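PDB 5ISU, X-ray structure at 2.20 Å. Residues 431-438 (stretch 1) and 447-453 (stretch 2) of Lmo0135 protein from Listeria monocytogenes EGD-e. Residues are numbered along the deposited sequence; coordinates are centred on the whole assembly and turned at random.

Stretch 1 431-438: ALWEKGAV
Stretch 2, residues 447-453: EIYEKIQ

The centre of this contact is apolar and is built from Leu432, Ile448 and Ile452, with Trp433 alongside. Leu432 points its CA-to-CB bond toward the second stretch, and Ile448 and Ile452 point theirs toward the first. Leu432 (chi1 -79°, m; chi2 168°, t) meets both isoleucines. Its CD2 lies 4.1 Å from Ile448 CG2, and its CB lies 3.9 Å from Ile452 CG1. Ile448 (chi1 -67°, chi2 165°) and Ile452 (chi1 -66°, chi2 173°) share the mt rotamer. They sit one helical turn apart, and both reach Leu432: Ile448 through CG2 and Ile452 through CG1 in the closest side-chain pairs. Dispersion and the exclusion of water hold this group together. Ile448 CG2 also comes to 3.4 Å from Leu432 O, a van der Waals contact with the backbone.

Both stretches are helical, and both helices begin earlier in the chain; the second also continues later. Phi and psi stay near -65° and -40° over most of their length, while Val438 departs to -108° and 7°. The helices run roughly antiparallel, with 154° between their N-to-C directions and a signed crossing angle of -154°. Their axes approach to 9.4 Å. The register is set by Gly436 and Ile448, whose CA atoms are 6.0 Å apart. Within the helices, Gly436 N donates a hydrogen bond to Leu432 O at 2.8 Å, and Ile452 N donates one to Ile448 O at 3.1 Å.

Gly436 makes room for this approach. A CB there would point toward the second stretch and stand 2.6 Å from Tyr449 CZ, a clash, and 3.4 Å from Ile448 CG2, which is tight. With no side chain, Gly436 CA rests 3.9 Å from Ile448 CG2.

Trp433 directs its CA-to-CB bond away, but its indole end comes nearer (chi1 -78°, m; chi2 109°). Ile452 CG2 lies over one face of the indole. Ile452 CG2 is 3.9 Å from the centroid of the Trp433 six-membered ring and 25° off its normal, a CH-pi contact; the closest pair is Trp433 CZ2 to Ile452 CG2 at 3.6 Å. Trp433 CE3 also lies 4.1 Å from Tyr449 CE1, at the edge of the tyrosine ring.

Further out, lysines add aliphatic contacts. Lys435 CG is 3.8 Å from Ile448 CD1, with chi1 to chi3 all t and chi4 at 68° (p). Leu432 CD2 is 4.1 Å from Lys451 CE; Lys451 has chi angles of -76°, -150°, -70° and -72°.

The polar edge gathers at Tyr449 (chi1 -68°, m; chi2 -76°). Its CA-to-CB bond points sideways, but the ring end comes nearer the first helix. Tyr449 OH is 3.2 Å from Gly436 C and 3.5 Å from Ala437 N, the latter at a poor angle for hydrogen bonding. No direct hydrogen bond crosses between the stretches. Water 1 makes the link instead: it accepts from Tyr449 OH at 2.5 Å and donates to Trp433 O at 2.7 Å. The contact buries 467 Å² in total.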

ATOM      1  N   ALA A 431      16.816  -3.056  18.128  1.00 55.66           N
ATOM      2  CA  ALA A 431      17.763  -1.937  18.328  1.00 57.26           C
ATOM      3  C   ALA A 431      18.218  -1.384  16.975  1.00 55.45           C
ATOM      4  O   ALA A 431      18.414  -0.174  16.838  1.00 54.85           O
ATOM      5  CB  ALA A 431      18.971  -2.367  19.172  1.00 58.68           C
ATOM      6  N   LEU A 432      18.384  -2.276  15.991  1.00 53.20           N
ATOM      7  CA  LEU A 432      18.728  -1.870  14.622  1.00 52.85           C
ATOM      8  C   LEU A 432      17.583  -1.052  13.992  1.00 51.01           C
ATOM      9  O   LEU A 432      17.833  -0.019  13.367  1.00 47.95           O
ATOM     10  CB  LEU A 432      19.060  -3.080  13.730  1.00 53.71           C
ATOM     11  CG  LEU A 432      20.460  -3.693  13.871  1.00 56.60           C
ATOM     12  CD1 LEU A 432      20.538  -5.040  13.166  1.00 55.73           C
ATOM     13  CD2 LEU A 432      21.534  -2.737  13.344  1.00 57.30           C
ATOM     14  N   TRP A 433      16.343  -1.524  14.150  1.00 49.97           N
ATOM     15  CA  TRP A 433      15.186  -0.793  13.633  1.00 49.38           C
ATOM     16  C   TRP A 433      15.220   0.631  14.153  1.00 49.94           C
ATOM     17  O   TRP A 433      15.167   1.568  13.364  1.00 45.24           O
ATOM     18  CB  TRP A 433      13.849  -1.432  14.020  1.00 49.03           C
ATOM     19  CG  TRP A 433      13.417  -2.665  13.217  1.00 50.27           C
ATOM     20  CD1 TRP A 433      13.367  -3.964  13.659  1.00 49.76           C
ATOM     21  CD2 TRP A 433      12.931  -2.692  11.866  1.00 47.89           C
ATOM     22  NE1 TRP A 433      12.882  -4.778  12.673  1.00 46.94           N
ATOM     23  CE2 TRP A 433      12.609  -4.027  11.563  1.00 47.22           C
ATOM     24  CE3 TRP A 433      12.720  -1.712  10.889  1.00 47.01           C
ATOM     25  CZ2 TRP A 433      12.108  -4.418  10.301  1.00 46.88           C
ATOM     26  CZ3 TRP A 433      12.228  -2.100   9.649  1.00 46.15           C
ATOM     27  CH2 TRP A 433      11.923  -3.440   9.371  1.00 44.44           C
ATOM     28  N   GLU A 434      15.345   0.789  15.474  1.00 55.43           N
ATOM     29  CA  GLU A 434      15.382   2.133  16.083  1.00 60.25           C
ATOM     30  C   GLU A 434      16.594   2.958  15.661  1.00 56.24           C
ATOM     31  O   GLU A 434      16.478   4.156  15.442  1.00 55.21           O
ATOM     32  CB  GLU A 434      15.244   2.073  17.601  1.00 66.54           C
ATOM     33  CG  GLU A 434      13.838   1.646  18.021  1.00 75.88           C
ATOM     34  CD  GLU A 434      13.510   1.985  19.471  1.00 87.16           C
ATOM     35  OE1 GLU A 434      14.448   2.153  20.290  1.00 92.37           O
ATOM     36  OE2 GLU A 434      12.301   2.087  19.794  1.00 94.09           O
ATOM     37  N   LYS A 435      17.728   2.295  15.502  1.00 54.40           N
ATOM     38  CA  LYS A 435      18.945   2.949  15.046  1.00 56.12           C
ATOM     39  C   LYS A 435      18.759   3.474  13.611  1.00 52.06           C
ATOM     40  O   LYS A 435      19.193   4.568  13.290  1.00 52.09           O
ATOM     41  CB  LYS A 435      20.116   1.963  15.120  1.00 60.12           C
ATOM     42  CG  LYS A 435      21.509   2.516  14.825  1.00 66.25           C
ATOM     43  CD  LYS A 435      22.519   1.364  14.874  1.00 70.28           C
ATOM     44  CE  LYS A 435      23.905   1.726  14.349  1.00 73.94           C
ATOM     45  NZ  LYS A 435      24.620   2.699  15.208  1.00 77.12           N
ATOM     46  N   GLY A 436      18.086   2.704  12.762  1.00 48.86           N
ATOM     47  CA  GLY A 436      17.864   3.109  11.377  1.00 48.00           C
ATOM     48  C   GLY A 436      16.988   4.339  11.261  1.00 47.70           C
ATOM     49  O   GLY A 436      17.188   5.174  10.376  1.00 46.95           O
ATOM     50  N   ALA A 437      16.023   4.440  12.171  1.00 47.26           N
ATOM     51  CA  ALA A 437      15.110   5.572  12.216  1.00 48.06           C
ATOM     52  C   ALA A 437      15.802   6.892  12.528  1.00 51.62           C
ATOM     53  O   ALA A 437      15.304   7.938  12.102  1.00 54.53           O
ATOM     54  CB  ALA A 437      14.004   5.326  13.239  1.00 47.82           C
ATOM     55  N   VAL A 438      16.928   6.859  13.264  1.00 52.06           N
ATOM     56  CA  VAL A 438      17.636   8.102  13.670  1.00 53.38           C
ATOM     57  C   VAL A 438      18.970   8.382  12.952  1.00 54.49           C
ATOM     58  O   VAL A 438      19.648   9.350  13.292  1.00 56.56           O
ATOM     59  CB  VAL A 438      17.855   8.164  15.213  1.00 53.68           C
ATOM     60  CG1 VAL A 438      16.529   7.979  15.944  1.00 53.48           C
ATOM     61  CG2 VAL A 438      18.850   7.114  15.694  1.00 54.13           C
ATOM     62  N   GLU A 447      23.533   0.377   5.281  1.00 52.21           N
ATOM     63  CA  GLU A 447      24.099  -0.789   5.982  1.00 55.67           C
ATOM     64  C   GLU A 447      23.172  -1.358   7.060  1.00 51.88           C
ATOM     65  O   GLU A 447      23.082  -2.566   7.213  1.00 51.71           O
ATOM     66  CB  GLU A 447      25.476  -0.471   6.589  1.00 60.10           C
ATOM     67  CG  GLU A 447      26.558  -0.255   5.544  1.00 66.42           C
ATOM     68  CD  GLU A 447      27.952  -0.025   6.121  1.00 75.37           C
ATOM     69  OE1 GLU A 447      28.133   0.013   7.365  1.00 77.44           O
ATOM     70  OE2 GLU A 447      28.892   0.115   5.308  1.00 82.76           O
ATOM     71  N   ILE A 448      22.465  -0.482   7.771  1.00 50.54           N
ATOM     72  CA  ILE A 448      21.545  -0.908   8.830  1.00 49.26           C
ATOM     73  C   ILE A 448      20.363  -1.694   8.259  1.00 45.74           C
ATOM     74  O   ILE A 448      20.043  -2.779   8.753  1.00 44.55           O
ATOM     75  CB  ILE A 448      21.041   0.294   9.671  1.00 49.98           C
ATOM     76  CG1 ILE A 448      22.210   0.894  10.451  1.00 51.77           C
ATOM     77  CG2 ILE A 448      19.954  -0.150  10.654  1.00 49.42           C
ATOM     78  CD1 ILE A 448      21.944   2.272  11.021  1.00 52.69           C
ATOM     79  N   TYR A 449      19.708  -1.163   7.235  1.00 42.60           N
ATOM     80  CA  TYR A 449      18.579  -1.894   6.663  1.00 41.88           C
ATOM     81  C   TYR A 449      19.023  -3.159   5.902  1.00 42.40           C
ATOM     82  O   TYR A 449      18.244  -4.104   5.777  1.00 41.38           O
ATOM     83  CB  TYR A 449      17.648  -0.984   5.867  1.00 40.18           C
ATOM     84  CG  TYR A 449      16.928  -0.016   6.790  1.00 40.31           C
ATOM     85  CD1 TYR A 449      15.861  -0.437   7.580  1.00 39.66           C
ATOM     86  CD2 TYR A 449      17.335   1.303   6.894  1.00 39.67           C
ATOM     87  CE1 TYR A 449      15.228   0.434   8.452  1.00 40.24           C
ATOM     88  CE2 TYR A 449      16.708   2.181   7.755  1.00 41.01           C
ATOM     89  CZ  TYR A 449      15.657   1.751   8.529  1.00 41.26           C
ATOM     90  OH  TYR A 449      15.027   2.662   9.353  1.00 42.96           O
ATOM     91  N   GLU A 450      20.269  -3.196   5.437  1.00 44.78           N
ATOM     92  CA  GLU A 450      20.792  -4.434   4.818  1.00 45.65           C
ATOM     93  C   GLU A 450      20.921  -5.525   5.877  1.00 44.24           C
ATOM     94  O   GLU A 450      20.520  -6.673   5.628  1.00 42.39           O
ATOM     95  CB  GLU A 450      22.099  -4.208   4.075  1.00 47.90           C
ATOM     96  CG  GLU A 450      21.869  -3.467   2.768  1.00 52.85           C
ATOM     97  CD  GLU A 450      23.130  -3.242   1.956  1.00 59.12           C
ATOM     98  OE1 GLU A 450      24.254  -3.329   2.510  1.00 66.41           O
ATOM     99  OE2 GLU A 450      22.990  -2.963   0.746  1.00 62.31           O
ATOM    100  N   LYS A 451      21.408  -5.167   7.066  1.00 43.08           N
ATOM    101  CA  LYS A 451      21.517  -6.152   8.128  1.00 46.18           C
ATOM    102  C   LYS A 451      20.156  -6.639   8.544  1.00 43.06           C
ATOM    103  O   LYS A 451      19.991  -7.819   8.805  1.00 42.67           O
ATOM    104  CB  LYS A 451      22.310  -5.660   9.361  1.00 51.97           C
ATOM    105  CG  LYS A 451      23.816  -5.627   9.139  1.00 58.67           C
ATOM    106  CD  LYS A 451      24.618  -5.860  10.430  1.00 65.74           C
ATOM    107  CE  LYS A 451      24.550  -4.718  11.435  1.00 68.37           C
ATOM    108  NZ  LYS A 451      25.319  -3.521  10.992  1.00 71.57           N
ATOM    109  N   ILE A 452      19.188  -5.730   8.612  1.00 43.34           N
ATOM    110  CA  ILE A 452      17.806  -6.077   8.987  1.00 42.65           C
ATOM    111  C   ILE A 452      17.226  -7.084   7.990  1.00 40.23           C
ATOM    112  O   ILE A 452      16.692  -8.122   8.395  1.00 38.24           O
ATOM    113  CB  ILE A 452      16.922  -4.818   9.134  1.00 44.07           C
ATOM    114  CG1 ILE A 452      17.427  -3.979  10.324  1.00 45.43           C
ATOM    115  CG2 ILE A 452      15.460  -5.204   9.349  1.00 43.21           C
ATOM    116  CD1 ILE A 452      16.750  -2.643  10.482  1.00 45.43           C
ATOM    117  N   GLN A 453      17.408  -6.807   6.698  1.00 39.26           N
ATOM    118  CA  GLN A 453      16.941  -7.709   5.634  1.00 38.49           C
ATOM    119  C   GLN A 453      17.653  -9.047   5.758  1.00 38.83           C
ATOM    120  O   GLN A 453      17.034 -10.105   5.643  1.00 39.72           O
ATOM    121  CB  GLN A 453      17.142  -7.095   4.225  1.00 37.36           C
ATOM    122  CG  GLN A 453      16.276  -5.865   3.941  1.00 37.68           C
ATOM    123  CD  GLN A 453      16.573  -5.229   2.597  1.00 38.63           C
ATOM    124  OE1 GLN A 453      16.084  -5.672   1.542  1.00 39.39           O
ATOM    125  NE2 GLN A 453      17.366  -4.171   2.623  1.00 38.40           N
TER
HETATM  126  O   HOH W   1      13.583   1.806  11.168  1.00 41.23           O